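Local structure of hypothetical protein PA3499 (Pseudomonas aeruginosa, 2IG8) at residues V26-V31 and A132-D137; L51-Q56 and K91-R96; Q105-A110 and I136-C141. The protein is of unknown function but belongs to the YjgF-like family, whose members are small alpha/beta proteins that commonly assemble as trimers, as this one does. All coordinates share one frame; numbering follows the deposited sequence.

Overall arrangement
The three contacts differ in burial and in chemistry. Contact 1 lies near the ends of two adjacent inner strands, 29-36 and 126-133; it is partly buried and largely polar, with backbone hydrogen bonds and a salt-bridge network. Contact 2 is also partly buried but lies on the other side of the chain's centre, about 26 Å from contact 1 between centres. There helices 53-70 and 91-101 meet through small apolar groups and a CH-pi contact. Contact 3, the most buried, joins two loops through van der Waals packing, with water bridges between its polar groups. Contacts 1 and 3 share I136 and D137, and all three touch the second subunit.

Contact 1: V26-V31 and A132-D137; sequences VGEELV and ARLDID
Two neighbouring antiparallel strands meet at E29 and R133, a non-hydrogen-bonded pair, at the start of strand 29-36. The close-packed part is the backbone. L134 N donates to E28 O at 2.8 Å, in the carbonyl plane and almost straight (168°). L30 N reaches A132 O at 2.9 Å from above that carbonyl's plane, a less direct bond. Glycine suits its place at G27, where a positive phi of 64° fits the type II' turn V26-E29, in which E28 O comes to face L134 N.

The side chains of E29 and R133 cross at about a right angle, so that E29 OE1 lies 3.3 Å from R133 CG and makes a weak, long salt bridge to R133 NH1. R133 grips D135 more firmly, side-on: R133 NE meets D135 OD1 at 2.8 Å and R133 NH2 meets D135 OD2 at 3.0 Å, each oxygen using its syn lone pair, completing a three-residue salt-bridge network. D135 OD2 also bonds T2 of the second subunit, tying the turn R133-I136 into the trimer. E29 OE2 bonds Y79 and a water that also lies close to L30 O and accepts from A132 N.

The looser side belongs to exposed E28. Its CB lies over one face of the R133 guanidinium, while the chain bends at chi2 (-65°) and carries E28 OE1 across L134, 3.5 Å from its CB.

On the apolar face, L30 and A132 pack against L68 of helix 53-70; strand 78-85 places Y79 against R133, and strand 23-26 supplies L25 to L30 and L134.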
loop_
_atom_site.group_PDB
_atom_site.type_symbol
_atom_site.label_atom_id
_atom_site.label_comp_id
_atom_site.label_asym_id
_atom_site.label_seq_id
_atom_site.Cartn_x
_atom_site.Cartn_y
_atom_site.Cartn_z
ATOM N N VAL B 26 -9.749 10.993 9.186
ATOM C CA VAL B 26 -10.626 11.239 8.055
ATOM C C VAL B 26 -11.883 10.447 8.339
ATOM O O VAL B 26 -11.931 9.243 8.096
ATOM C CB VAL B 26 -9.969 10.765 6.742
ATOM C CG1 VAL B 26 -10.961 10.850 5.577
ATOM C CG2 VAL B 26 -8.685 11.568 6.467
ATOM N N GLY B 27 -12.891 11.119 8.890
ATOM C CA GLY B 27 -14.037 10.422 9.464
ATOM C C GLY B 27 -13.582 9.590 10.654
ATOM O O GLY B 27 -13.054 10.123 11.624
ATOM N N GLU B 28 -13.790 8.279 10.572
ATOM C CA GLU B 28 -13.337 7.329 11.594
ATOM C C GLU B 28 -11.965 6.740 11.250
ATOM O O GLU B 28 -11.357 6.062 12.064
ATOM C CB GLU B 28 -14.353 6.188 11.749
ATOM C CG GLU B 28 -15.706 6.618 12.329
ATOM C CD GLU B 28 -15.614 7.120 13.768
ATOM O OE1 GLU B 28 -14.729 6.680 14.520
ATOM O OE2 GLU B 28 -16.450 7.953 14.155
ATOM N N GLU B 29 -11.497 6.986 10.033
ATOM C CA GLU B 29 -10.245 6.410 9.546
ATOM C C GLU B 29 -9.047 7.228 10.008
ATOM O O GLU B 29 -8.977 8.417 9.713
ATOM C CB GLU B 29 -10.264 6.366 8.023
ATOM C CG GLU B 29 -9.076 5.626 7.427
ATOM C CD GLU B 29 -9.254 4.110 7.413
ATOM O OE1 GLU B 29 -10.415 3.627 7.427
ATOM O OE2 GLU B 29 -8.217 3.429 7.341
ATOM N N LEU B 30 -8.103 6.607 10.718
ATOM C CA LEU B 30 -6.827 7.277 11.052
ATOM C C LEU B 30 -5.788 6.955 9.995
ATOM O O LEU B 30 -5.242 5.858 9.949
ATOM C CB LEU B 30 -6.306 6.889 12.422
ATOM C CG LEU B 30 -5.153 7.780 12.924
ATOM C CD1 LEU B 30 -5.589 9.235 13.026
ATOM C CD2 LEU B 30 -4.638 7.246 14.274
ATOM N N VAL B 31 -5.566 7.909 9.118
ATOM C CA VAL B 31 -4.613 7.776 8.036
ATOM C C VAL B 31 -3.270 8.209 8.584
ATOM O O VAL B 31 -3.148 9.302 9.139
ATOM C CB VAL B 31 -5.003 8.658 6.839
ATOM C CG1 VAL B 31 -3.977 8.521 5.708
ATOM C CG2 VAL B 31 -6.448 8.342 6.354
ATOM N N ALA B 132 -5.806 2.056 10.359
ATOM C CA ALA B 132 -6.694 1.927 11.512
ATOM C C ALA B 132 -7.997 2.714 11.337
ATOM O O ALA B 132 -8.066 3.674 10.557
ATOM C CB ALA B 132 -5.976 2.385 12.794
ATOM N N ARG B 133 -9.024 2.251 12.055
ATOM C CA ARG B 133 -10.326 2.901 12.194
ATOM C C ARG B 133 -10.681 2.979 13.672
ATOM O O ARG B 133 -10.579 1.974 14.374
ATOM C CB ARG B 133 -11.401 2.022 11.576
ATOM C CG ARG B 133 -11.473 2.058 10.119
ATOM C CD ARG B 133 -12.635 1.235 9.686
ATOM N NE ARG B 133 -13.886 1.930 9.934
ATOM C CZ ARG B 133 -14.410 2.818 9.097
ATOM N NH1 ARG B 133 -13.778 3.141 7.965
ATOM N NH2 ARG B 133 -15.566 3.403 9.390
ATOM N N LEU B 134 -11.165 4.131 14.128
ATOM C CA LEU B 134 -11.488 4.327 15.541
ATOM C C LEU B 134 -12.761 3.595 16.013
ATOM O O LEU B 134 -13.011 3.504 17.218
ATOM C CB LEU B 134 -11.624 5.821 15.833
ATOM C CG LEU B 134 -10.369 6.661 15.560
ATOM C CD1 LEU B 134 -10.624 8.123 15.890
ATOM C CD2 LEU B 134 -9.200 6.139 16.332
ATOM N N ASP B 135 -13.541 3.063 15.074
ATOM C CA ASP B 135 -14.830 2.449 15.390
ATOM C C ASP B 135 -14.822 0.917 15.327
ATOM O O ASP B 135 -15.885 0.301 15.236
ATOM C CB ASP B 135 -15.907 3.037 14.471
ATOM C CG ASP B 135 -15.643 2.782 12.995
ATOM O OD1 ASP B 135 -14.517 2.433 12.602
ATOM O OD2 ASP B 135 -16.580 2.953 12.209
ATOM N N ILE B 136 -13.629 0.308 15.360
ATOM C CA ILE B 136 -13.487 -1.143 15.411
ATOM C C ILE B 136 -12.555 -1.557 16.546
ATOM O O ILE B 136 -11.750 -0.755 17.022
ATOM C CB ILE B 136 -12.952 -1.724 14.075
ATOM C CG1 ILE B 136 -11.472 -1.354 13.863
ATOM C CG2 ILE B 136 -13.803 -1.234 12.909
ATOM C CD1 ILE B 136 -10.834 -2.005 12.668
ATOM N N ASP B 137 -12.663 -2.811 16.975
ATOM C CA ASP B 137 -11.679 -3.399 17.905
ATOM C C ASP B 137 -11.452 -4.843 17.531
ATOM O O ASP B 137 -12.327 -5.673 17.740
ATOM C CB ASP B 137 -12.153 -3.269 19.345
ATOM C CG ASP B 137 -11.132 -3.776 20.369
ATOM O OD1 ASP B 137 -10.057 -4.341 20.018
ATOM O OD2 ASP B 137 -11.430 -3.599 21.565
HETATM O O HOH W 1 -5.902 4.223 8.089
#

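Contact 2: L51-Q56 and K91-R96; sequences LDAHAQ and KDAIGR
H54, in the first turn of helix 53-70, lies across the side of helix 91-101, and its side chain traces the contact from root to tip. H54 CB starts the path 4.1 Å from A93 CB, with A93 O also close by. With CG anti to the backbone N (chi1 -180°), the ring is carried outward past this carbonyl, so that H54 CG and CD2 each come about 4.0 Å from A93 O. Further out, R96 CB sits over one face of the H54 imidazole, 4.0 Å from the centroid and only 13° off the ring normal: a CH-pi contact, offset toward CE1, which is its nearest ring atom. ND1 has R96 CB and CD as neighbours. The tip, NE2, makes its hydrogen bond to E100, one turn further along helix 91-101. The rest of the R96 side chain runs on, extended from CG to NE, and leads its guanidinium away from the imidazole.

Beside the histidine the helices touch through their smallest side chains. A53 CB and A93 CB meet at 3.9 Å, and alanine suits both places because the backbones come close here, H54 CA and A93 CA being 4.7 Å apart. I94 starts away from the other helix, but its CD1 turns back to lie 4.1 Å from A53 CB. D52 caps the start of helix 53-70: its OD1 accepts from A55 N at 2.9 Å.

Within the segments the contact rests on apolar packing, including the CH-pi contact, while H54 NE2 adds a polar tie to E100 of the same partner helix. E100 would tend to favour a protonated H54, whereas the nearby helix N-terminus would disfavour it; the charge of the imidazole is therefore left open.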
loop_
_atom_site.group_PDB
_atom_site.type_symbol
_atom_site.label_atom_id
_atom_site.label_comp_id
_atom_site.label_asym_id
_atom_site.label_seq_id
_atom_site.Cartn_x
_atom_site.Cartn_y
_atom_site.Cartn_z
ATOM N N LEU B 51 20.016 -0.661 17.088
ATOM C CA LEU B 51 18.795 -1.439 17.327
ATOM C C LEU B 51 18.603 -2.448 16.227
ATOM O O LEU B 51 18.598 -2.101 15.026
ATOM C CB LEU B 51 17.577 -0.538 17.363
ATOM C CG LEU B 51 17.577 0.558 18.436
ATOM C CD1 LEU B 51 16.274 1.376 18.329
ATOM C CD2 LEU B 51 17.733 -0.036 19.851
ATOM N N ASP B 52 18.377 -3.692 16.649
ATOM C CA ASP B 52 18.058 -4.760 15.700
ATOM C C ASP B 52 16.619 -4.659 15.205
ATOM O O ASP B 52 15.861 -3.764 15.627
ATOM C CB ASP B 52 18.392 -6.151 16.292
ATOM C CG ASP B 52 17.527 -6.558 17.516
ATOM O OD1 ASP B 52 16.451 -5.958 17.786
ATOM O OD2 ASP B 52 18.001 -7.491 18.256
ATOM N N ALA B 53 16.224 -5.585 14.330
ATOM C CA ALA B 53 14.927 -5.469 13.643
ATOM C C ALA B 53 13.746 -5.568 14.606
ATOM O O ALA B 53 12.767 -4.844 14.463
ATOM C CB ALA B 53 14.795 -6.537 12.548
ATOM N N HIS B 54 13.844 -6.481 15.579
ATOM C CA HIS B 54 12.828 -6.652 16.591
ATOM C C HIS B 54 12.671 -5.358 17.413
ATOM O O HIS B 54 11.558 -4.887 17.593
ATOM C CB HIS B 54 13.228 -7.811 17.481
ATOM C CG HIS B 54 12.275 -8.120 18.586
ATOM N ND1 HIS B 54 12.487 -9.166 19.450
ATOM C CD2 HIS B 54 11.070 -7.605 18.924
ATOM C CE1 HIS B 54 11.485 -9.232 20.316
ATOM N NE2 HIS B 54 10.634 -8.272 20.038
ATOM N N ALA B 55 13.784 -4.812 17.903
ATOM C CA ALA B 55 13.742 -3.566 18.665
ATOM C C ALA B 55 13.175 -2.393 17.817
ATOM O O ALA B 55 12.318 -1.607 18.305
ATOM C CB ALA B 55 15.130 -3.222 19.286
ATOM N N GLN B 56 13.622 -2.285 16.566
ATOM C CA GLN B 56 13.128 -1.249 15.690
ATOM C C GLN B 56 11.619 -1.409 15.458
ATOM O O GLN B 56 10.885 -0.423 15.487
ATOM C CB GLN B 56 13.873 -1.206 14.362
ATOM C CG GLN B 56 15.341 -0.710 14.456
ATOM C CD GLN B 56 15.952 -0.314 13.140
ATOM O OE1 GLN B 56 15.256 0.130 12.227
ATOM N NE2 GLN B 56 17.304 -0.423 13.046
ATOM N N LYS B 91 12.143 -11.002 8.819
ATOM C CA LYS B 91 10.683 -11.182 8.879
ATOM C C LYS B 91 10.238 -11.786 10.196
ATOM O O LYS B 91 9.223 -11.374 10.742
ATOM C CB LYS B 91 10.167 -12.024 7.697
ATOM C CG LYS B 91 10.660 -13.452 7.662
ATOM C CD LYS B 91 10.084 -14.247 6.474
ATOM C CE LYS B 91 10.377 -15.734 6.637
ATOM N NZ LYS B 91 9.581 -16.317 7.748
ATOM N N ASP B 92 11.004 -12.735 10.728
ATOM C CA ASP B 92 10.577 -13.375 11.968
ATOM C C ASP B 92 10.748 -12.462 13.194
ATOM O O ASP B 92 10.111 -12.680 14.214
ATOM C CB ASP B 92 11.308 -14.671 12.191
ATOM C CG ASP B 92 10.866 -15.766 11.225
ATOM O OD1 ASP B 92 9.779 -15.588 10.580
ATOM O OD2 ASP B 92 11.586 -16.791 11.150
ATOM N N ALA B 93 11.658 -11.503 13.091
ATOM C CA ALA B 93 11.897 -10.514 14.135
ATOM C C ALA B 93 10.701 -9.568 14.190
ATOM O O ALA B 93 10.293 -9.162 15.271
ATOM C CB ALA B 93 13.156 -9.769 13.878
ATOM N N ILE B 94 10.176 -9.178 13.026
ATOM C CA ILE B 94 8.943 -8.405 12.972
ATOM C C ILE B 94 7.787 -9.239 13.584
ATOM O O ILE B 94 6.977 -8.721 14.382
ATOM C CB ILE B 94 8.643 -7.916 11.512
ATOM C CG1 ILE B 94 9.430 -6.652 11.121
ATOM C CG2 ILE B 94 7.211 -7.515 11.399
ATOM C CD1 ILE B 94 10.846 -6.489 11.446
ATOM N N GLY B 95 7.718 -10.522 13.252
ATOM C CA GLY B 95 6.743 -11.426 13.899
ATOM C C GLY B 95 6.790 -11.399 15.432
ATOM O O GLY B 95 5.761 -11.241 16.104
ATOM N N ARG B 96 7.991 -11.465 15.987
ATOM C CA ARG B 96 8.178 -11.441 17.423
ATOM C C ARG B 96 7.685 -10.139 18.020
ATOM O O ARG B 96 6.999 -10.169 19.010
ATOM C CB ARG B 96 9.646 -11.572 17.774
ATOM C CG ARG B 96 10.112 -12.963 17.934
ATOM C CD ARG B 96 11.551 -12.972 18.427
ATOM N NE ARG B 96 12.073 -14.339 18.565
ATOM C CZ ARG B 96 12.403 -15.138 17.550
ATOM N NH1 ARG B 96 12.246 -14.760 16.256
ATOM N NH2 ARG B 96 12.887 -16.329 17.844
#

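Contact 3: Q105-A110 and I136-C141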
loop_
_atom_site.group_PDB
_atom_site.type_symbol
_atom_site.label_atom_id
_atom_site.label_comp_id
_atom_site.label_asym_id
_atom_site.label_seq_id
_atom_site.Cartn_x
_atom_site.Cartn_y
_atom_site.Cartn_z
ATOM N N GLN B 105 -4.410 -9.423 22.563
ATOM C CA GLN B 105 -5.500 -9.832 21.677
ATOM C C GLN B 105 -5.076 -11.002 20.833
ATOM O O GLN B 105 -3.895 -11.201 20.600
ATOM C CB GLN B 105 -5.986 -8.664 20.782
ATOM C CG GLN B 105 -4.999 -8.204 19.762
ATOM C CD GLN B 105 -5.362 -6.839 19.161
ATOM O OE1 GLN B 105 -5.469 -5.849 19.894
ATOM N NE2 GLN B 105 -5.534 -6.783 17.833
ATOM N N GLY B 106 -6.061 -11.785 20.377
ATOM C CA GLY B 106 -5.766 -12.987 19.570
ATOM C C GLY B 106 -5.771 -12.763 18.075
ATOM O O GLY B 106 -5.088 -13.465 17.334
ATOM N N THR B 107 -6.500 -11.751 17.632
ATOM C CA THR B 107 -6.657 -11.465 16.212
ATOM C C THR B 107 -5.728 -10.342 15.804
ATOM O O THR B 107 -5.780 -9.257 16.368
ATOM C CB THR B 107 -8.106 -11.047 15.864
ATOM O OG1 THR B 107 -9.014 -12.049 16.306
ATOM C CG2 THR B 107 -8.261 -10.862 14.324
ATOM N N PHE B 108 -4.867 -10.623 14.827
ATOM C CA PHE B 108 -3.899 -9.672 14.334
ATOM C C PHE B 108 -4.408 -8.929 13.091
ATOM O O PHE B 108 -5.241 -9.453 12.322
ATOM C CB PHE B 108 -2.591 -10.394 13.993
ATOM C CG PHE B 108 -1.848 -10.931 15.181
ATOM C CD1 PHE B 108 -0.783 -10.224 15.731
ATOM C CD2 PHE B 108 -2.187 -12.157 15.735
ATOM C CE1 PHE B 108 -0.072 -10.695 16.791
ATOM C CE2 PHE B 108 -1.464 -12.666 16.853
ATOM C CZ PHE B 108 -0.404 -11.898 17.384
ATOM N N PRO B 109 -3.881 -7.719 12.857
ATOM C CA PRO B 109 -4.153 -7.070 11.582
ATOM C C PRO B 109 -3.710 -7.903 10.371
ATOM O O PRO B 109 -2.795 -8.723 10.474
ATOM C CB PRO B 109 -3.308 -5.795 11.648
ATOM C CG PRO B 109 -3.114 -5.532 13.093
ATOM C CD PRO B 109 -3.023 -6.879 13.727
ATOM N N ALA B 110 -4.317 -7.645 9.220
ATOM C CA ALA B 110 -3.797 -8.171 7.964
ATOM C C ALA B 110 -2.412 -7.549 7.734
ATOM O O ALA B 110 -2.069 -6.547 8.348
ATOM C CB ALA B 110 -4.735 -7.837 6.805
ATOM N N ILE B 136 -13.629 0.308 15.360
ATOM C CA ILE B 136 -13.487 -1.143 15.411
ATOM C C ILE B 136 -12.555 -1.557 16.546
ATOM O O ILE B 136 -11.750 -0.755 17.022
ATOM C CB ILE B 136 -12.952 -1.724 14.075
ATOM C CG1 ILE B 136 -11.472 -1.354 13.863
ATOM C CG2 ILE B 136 -13.803 -1.234 12.909
ATOM C CD1 ILE B 136 -10.834 -2.005 12.668
ATOM N N ASP B 137 -12.663 -2.811 16.975
ATOM C CA ASP B 137 -11.679 -3.399 17.905
ATOM C C ASP B 137 -11.452 -4.843 17.531
ATOM O O ASP B 137 -12.327 -5.673 17.740
ATOM C CB ASP B 137 -12.153 -3.269 19.345
ATOM C CG ASP B 137 -11.132 -3.776 20.369
ATOM O OD1 ASP B 137 -10.057 -4.341 20.018
ATOM O OD2 ASP B 137 -11.430 -3.599 21.565
ATOM N N LEU B 138 -10.275 -5.155 16.987
ATOM C CA LEU B 138 -10.008 -6.509 16.492
ATOM C C LEU B 138 -10.109 -7.604 17.560
ATOM O O LEU B 138 -10.359 -8.782 17.235
ATOM C CB LEU B 138 -8.650 -6.603 15.799
ATOM C CG LEU B 138 -8.616 -6.608 14.268
ATOM C CD1 LEU B 138 -9.286 -5.389 13.675
ATOM C CD2 LEU B 138 -7.180 -6.761 13.787
ATOM N N ALA B 139 -9.904 -7.239 18.814
ATOM C CA ALA B 139 -10.058 -8.190 19.920
ATOM C C ALA B 139 -11.470 -8.827 19.949
ATOM O O ALA B 139 -11.654 -9.965 20.424
ATOM C CB ALA B 139 -9.736 -7.493 21.258
ATOM N N ASN B 140 -12.455 -8.111 19.415
ATOM C CA ASN B 140 -13.815 -8.649 19.292
ATOM C C ASN B 140 -13.931 -9.856 18.350
ATOM O O ASN B 140 -14.907 -10.614 18.432
ATOM C CB ASN B 140 -14.797 -7.549 18.852
ATOM C CG ASN B 140 -15.015 -6.501 19.933
ATOM O OD1 ASN B 140 -14.984 -6.816 21.127
ATOM N ND2 ASN B 140 -15.236 -5.256 19.526
ATOM N N CYS B 141 -12.946 -10.048 17.472
ATOM C CA CYS B 141 -12.938 -11.198 16.558
ATOM C C CYS B 141 -12.474 -12.483 17.206
ATOM O O CYS B 141 -12.681 -13.562 16.638
ATOM C CB CYS B 141 -12.016 -10.945 15.373
ATOM S SG CYS B 141 -12.506 -9.577 14.382
HETATM O O HOH W 2 -7.745 -4.819 21.243
HETATM O O HOH W 3 -9.929 -14.024 14.941
#
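L138 points toward the loop 105-110 and meets several of its residues. L138 CD2 rests on the backbone between F108 and P109, 3.6 Å from P109 N, while L138 CB is met by the amide end of Q105, whose NE2 comes to 3.7 Å as the two side chains cross obliquely. Q105 CG takes the crowded position between N and the carbonyl carbon (chi1 68°), and from there Q105 NE2 bonds T107 O at 2.9 Å, nearly along the C=O axis. This fixes the amide and leaves OE1 to a water shared with D137 OD1. Nearer its root, Q105 CB rests on A139 CB at 4.0 Å.

T107 comes in beside L138: its CB lies 3.5 Å from L138 O, and its OG1 faces C141 CB at 3.3 Å. Threonine suits this spot because its methyl packs on C141 while its hydroxyl bonds D142 and a water. F108 turns its side chain away, and its O bonds S21 of the second subunit.

D137 OD1 accepts from A139 N at 3.1 Å, an Asx turn at the start of the 3-10 segment 138-141; this segment packs the C-terminal tail on the loop leading into strand 110-115.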